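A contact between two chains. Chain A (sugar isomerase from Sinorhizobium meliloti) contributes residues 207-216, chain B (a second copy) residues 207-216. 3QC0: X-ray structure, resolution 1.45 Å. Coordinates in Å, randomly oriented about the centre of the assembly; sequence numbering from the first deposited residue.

Chain A, residues 207-216: DWLVPTKDML
Chain B (207-216) DWLVPTKDML

This is a small, apolar, two-fold symmetric contact in which two irregular loops meet through a reciprocal exchange of selenomethionine side chains, with no hydrogen bond crossing between them. An exact two-fold axis relates the copies, so every contact has its symmetric counterpart. The CA atoms come nearest just before the C-terminal ends, those of Met A215 and Met B215 lying 7.0 Å apart and those of Asp A214 and Asp B214 7.5 Å; the chains diverge again at Leu A216 and Leu B216. Together the stretches bury 305 Å².

In chain A (chain B matches), residues 207-212 have extended backbone angles (phi/psi -144/160, -101/112, -81/152, -122/111, -77/160, -93/128), but the chain, with a cis peptide before Pro A211, bends sharply, bringing Leu A209 CA within 5.1 Å of Thr A212 CA. Lys A213 is turned (-104/-2), Asp A214 is extended (-162/148), and Met A215 (-74/-19) and Leu A216 (-122/-44) turn again.

Met A215 points toward the partner with chi angles m, t, p (-69°, 170°, 80°). The two side chains touch near the axis, Met A215 CG lying 3.4 Å from Met B215 CG, and each then reaches into the other loop. A long, flexible, unbranched apolar chain suits this role. Met B215 SE sits 3.6 Å from Thr A212 O, and Met B215 SE is 3.8 Å from Thr A212 CG2. Met B215 CE ends 4.3 Å from Trp A208 CZ2, obliquely to the ring. The indole, chi1 t and chi2 -84°, starts sideways but brings its end nearer, giving the methyl an apolar neighbour.

Thr A212 OG1, on a chi1 m side chain, donates to Leu A209 O at 2.7 Å, satisfying the hydroxyl while the methyl meets selenium. Asp A214 (chi1 t) points away, its OD2 accepting from Leu A216 N at 2.9 Å, which suits a charged group beside an apolar contact.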

# COMPACT_ATOMS: atom_id res chain seq x y z
N ASP A 207 3.64 11.49 9.51
CA ASP A 207 4.04 11.76 8.16
C ASP A 207 4.66 10.54 7.49
O ASP A 207 5.09 9.60 8.17
CB ASP A 207 5.03 12.96 8.10
CG ASP A 207 4.77 13.90 6.92
OD1 ASP A 207 4.24 13.43 5.86
OD2 ASP A 207 5.13 15.12 7.02
N TRP A 208 4.68 10.59 6.16
CA TRP A 208 5.28 9.58 5.32
C TRP A 208 6.63 10.07 4.83
O TRP A 208 6.71 11.04 4.09
CB TRP A 208 4.35 9.24 4.12
CG TRP A 208 4.92 8.11 3.30
CD1 TRP A 208 5.87 8.21 2.30
CD2 TRP A 208 4.65 6.71 3.43
NE1 TRP A 208 6.14 6.98 1.79
CE2 TRP A 208 5.42 6.04 2.47
CE3 TRP A 208 3.79 5.98 4.20
CZ2 TRP A 208 5.38 4.66 2.33
CZ3 TRP A 208 3.76 4.62 4.08
CH2 TRP A 208 4.52 3.97 3.13
N LEU A 209 7.69 9.43 5.31
CA LEU A 209 9.06 9.87 5.01
C LEU A 209 9.53 9.39 3.64
O LEU A 209 9.13 8.33 3.18
CB LEU A 209 10.01 9.39 6.10
CG LEU A 209 9.72 9.88 7.53
CD1 LEU A 209 10.73 9.18 8.47
CD2 LEU A 209 9.73 11.42 7.57
N VAL A 210 10.43 10.17 3.06
CA VAL A 210 11.13 9.77 1.84
C VAL A 210 12.65 9.78 2.13
O VAL A 210 13.23 10.85 2.29
CB VAL A 210 10.79 10.67 0.62
CG1 VAL A 210 11.68 10.31 -0.61
CG2 VAL A 210 9.27 10.56 0.28
N PRO A 211 13.29 8.60 2.16
CA PRO A 211 12.72 7.27 2.06
C PRO A 211 12.06 6.85 3.37
O PRO A 211 12.35 7.42 4.44
CB PRO A 211 13.95 6.39 1.83
CG PRO A 211 15.01 7.11 2.63
CD PRO A 211 14.76 8.55 2.35
N THR A 212 11.18 5.86 3.26
CA THR A 212 10.70 5.13 4.42
C THR A 212 11.58 3.91 4.61
O THR A 212 11.82 3.14 3.67
CB THR A 212 9.20 4.79 4.31
OG1 THR A 212 8.44 6.00 4.41
CG2 THR A 212 8.76 3.77 5.35
N LYS A 213 12.08 3.76 5.84
CA LYS A 213 13.18 2.83 6.14
C LYS A 213 12.76 1.55 6.83
O LYS A 213 13.61 0.65 7.07
CB LYS A 213 14.25 3.58 6.94
CG LYS A 213 14.78 4.86 6.23
CD LYS A 213 15.78 5.71 7.10
CE LYS A 213 15.07 6.40 8.30
NZ LYS A 213 13.96 7.38 7.90
N ASP A 214 11.47 1.42 7.13
CA ASP A 214 10.94 0.25 7.78
C ASP A 214 9.44 0.29 7.52
O ASP A 214 8.88 1.37 7.45
CB ASP A 214 11.20 0.27 9.28
CG ASP A 214 10.84 -1.04 9.97
OD1 ASP A 214 11.72 -1.91 10.04
OD2 ASP A 214 9.71 -1.22 10.46
N MSE A 215 8.82 -0.87 7.40
CA MSE A 215 7.39 -0.94 7.10
C MSE A 215 6.51 -0.60 8.26
O MSE A 215 5.35 -0.30 8.05
CB MSE A 215 7.06 -2.32 6.60
CG MSE A 215 7.67 -2.54 5.23
SE MSE A 215 7.59 -4.35 4.57
CE MSE A 215 5.82 -4.17 4.02
N LEU A 216 7.05 -0.65 9.48
CA LEU A 216 6.23 -0.45 10.68
C LEU A 216 6.69 0.68 11.56
O LEU A 216 5.82 1.45 12.03
CB LEU A 216 6.19 -1.74 11.53
CG LEU A 216 5.18 -1.71 12.67
CD1 LEU A 216 3.75 -1.73 12.14
CD2 LEU A 216 5.41 -2.89 13.60
N ASP B 207 5.09 -13.41 -5.48
CA ASP B 207 4.24 -13.59 -4.33
C ASP B 207 4.54 -12.57 -3.23
O ASP B 207 5.62 -11.95 -3.22
CB ASP B 207 4.36 -15.02 -3.76
CG ASP B 207 3.02 -15.61 -3.32
OD1 ASP B 207 2.09 -14.83 -2.93
OD2 ASP B 207 2.87 -16.88 -3.32
N TRP B 208 3.55 -12.40 -2.35
CA TRP B 208 3.65 -11.54 -1.19
C TRP B 208 3.91 -12.39 0.04
O TRP B 208 3.07 -13.19 0.43
CB TRP B 208 2.35 -10.71 -1.03
CG TRP B 208 2.47 -9.74 0.12
CD1 TRP B 208 2.25 -10.00 1.45
CD2 TRP B 208 2.89 -8.37 0.06
NE1 TRP B 208 2.47 -8.87 2.19
CE2 TRP B 208 2.87 -7.86 1.36
CE3 TRP B 208 3.21 -7.51 -0.97
CZ2 TRP B 208 3.22 -6.56 1.65
CZ3 TRP B 208 3.58 -6.23 -0.69
CH2 TRP B 208 3.55 -5.75 0.61
N LEU B 209 5.11 -12.24 0.61
CA LEU B 209 5.53 -13.07 1.74
C LEU B 209 4.97 -12.58 3.06
O LEU B 209 4.77 -11.39 3.24
CB LEU B 209 7.06 -13.14 1.79
CG LEU B 209 7.76 -13.72 0.55
CD1 LEU B 209 9.28 -13.58 0.78
CD2 LEU B 209 7.26 -15.16 0.28
N VAL B 210 4.79 -13.52 3.98
CA VAL B 210 4.45 -13.19 5.37
C VAL B 210 5.55 -13.78 6.29
O VAL B 210 5.64 -15.00 6.43
CB VAL B 210 3.04 -13.71 5.77
CG1 VAL B 210 2.79 -13.49 7.29
CG2 VAL B 210 1.95 -13.03 4.91
N PRO B 211 6.36 -12.92 6.92
CA PRO B 211 6.42 -11.47 6.78
C PRO B 211 7.14 -11.07 5.50
O PRO B 211 7.89 -11.87 4.92
CB PRO B 211 7.27 -11.06 7.98
CG PRO B 211 8.22 -12.22 8.11
CD PRO B 211 7.37 -13.42 7.88
N THR B 212 6.88 -9.83 5.10
CA THR B 212 7.71 -9.18 4.09
C THR B 212 8.78 -8.38 4.80
O THR B 212 8.51 -7.61 5.72
CB THR B 212 6.86 -8.32 3.12
OG1 THR B 212 6.08 -9.19 2.29
CG2 THR B 212 7.72 -7.39 2.27
N LYS B 213 10.03 -8.62 4.38
CA LYS B 213 11.22 -8.20 5.14
C LYS B 213 11.93 -6.97 4.58
O LYS B 213 12.91 -6.48 5.19
CB LYS B 213 12.17 -9.39 5.27
CG LYS B 213 11.52 -10.64 5.92
CD LYS B 213 12.44 -11.91 5.95
CE LYS B 213 12.66 -12.50 4.52
NZ LYS B 213 11.38 -12.95 3.81
N ASP B 214 11.43 -6.46 3.46
CA ASP B 214 12.01 -5.29 2.83
C ASP B 214 10.93 -4.77 1.89
O ASP B 214 10.17 -5.55 1.36
CB ASP B 214 13.26 -5.65 2.02
CG ASP B 214 14.00 -4.43 1.52
OD1 ASP B 214 14.87 -3.93 2.25
OD2 ASP B 214 13.77 -3.94 0.40
N MSE B 215 10.88 -3.46 1.71
CA MSE B 215 9.85 -2.85 0.87
C MSE B 215 10.07 -3.05 -0.60
O MSE B 215 9.12 -2.88 -1.36
CB MSE B 215 9.77 -1.38 1.18
CG MSE B 215 9.20 -1.17 2.57
SE MSE B 215 9.30 0.64 3.24
CE MSE B 215 7.81 1.17 2.28
N LEU B 216 11.30 -3.38 -1.00
CA LEU B 216 11.63 -3.47 -2.42
C LEU B 216 12.15 -4.82 -2.86
O LEU B 216 11.71 -5.31 -3.92
CB LEU B 216 12.67 -2.41 -2.80
CG LEU B 216 12.90 -2.26 -4.31
CD1 LEU B 216 11.69 -1.66 -5.00
CD2 LEU B 216 14.13 -1.41 -4.57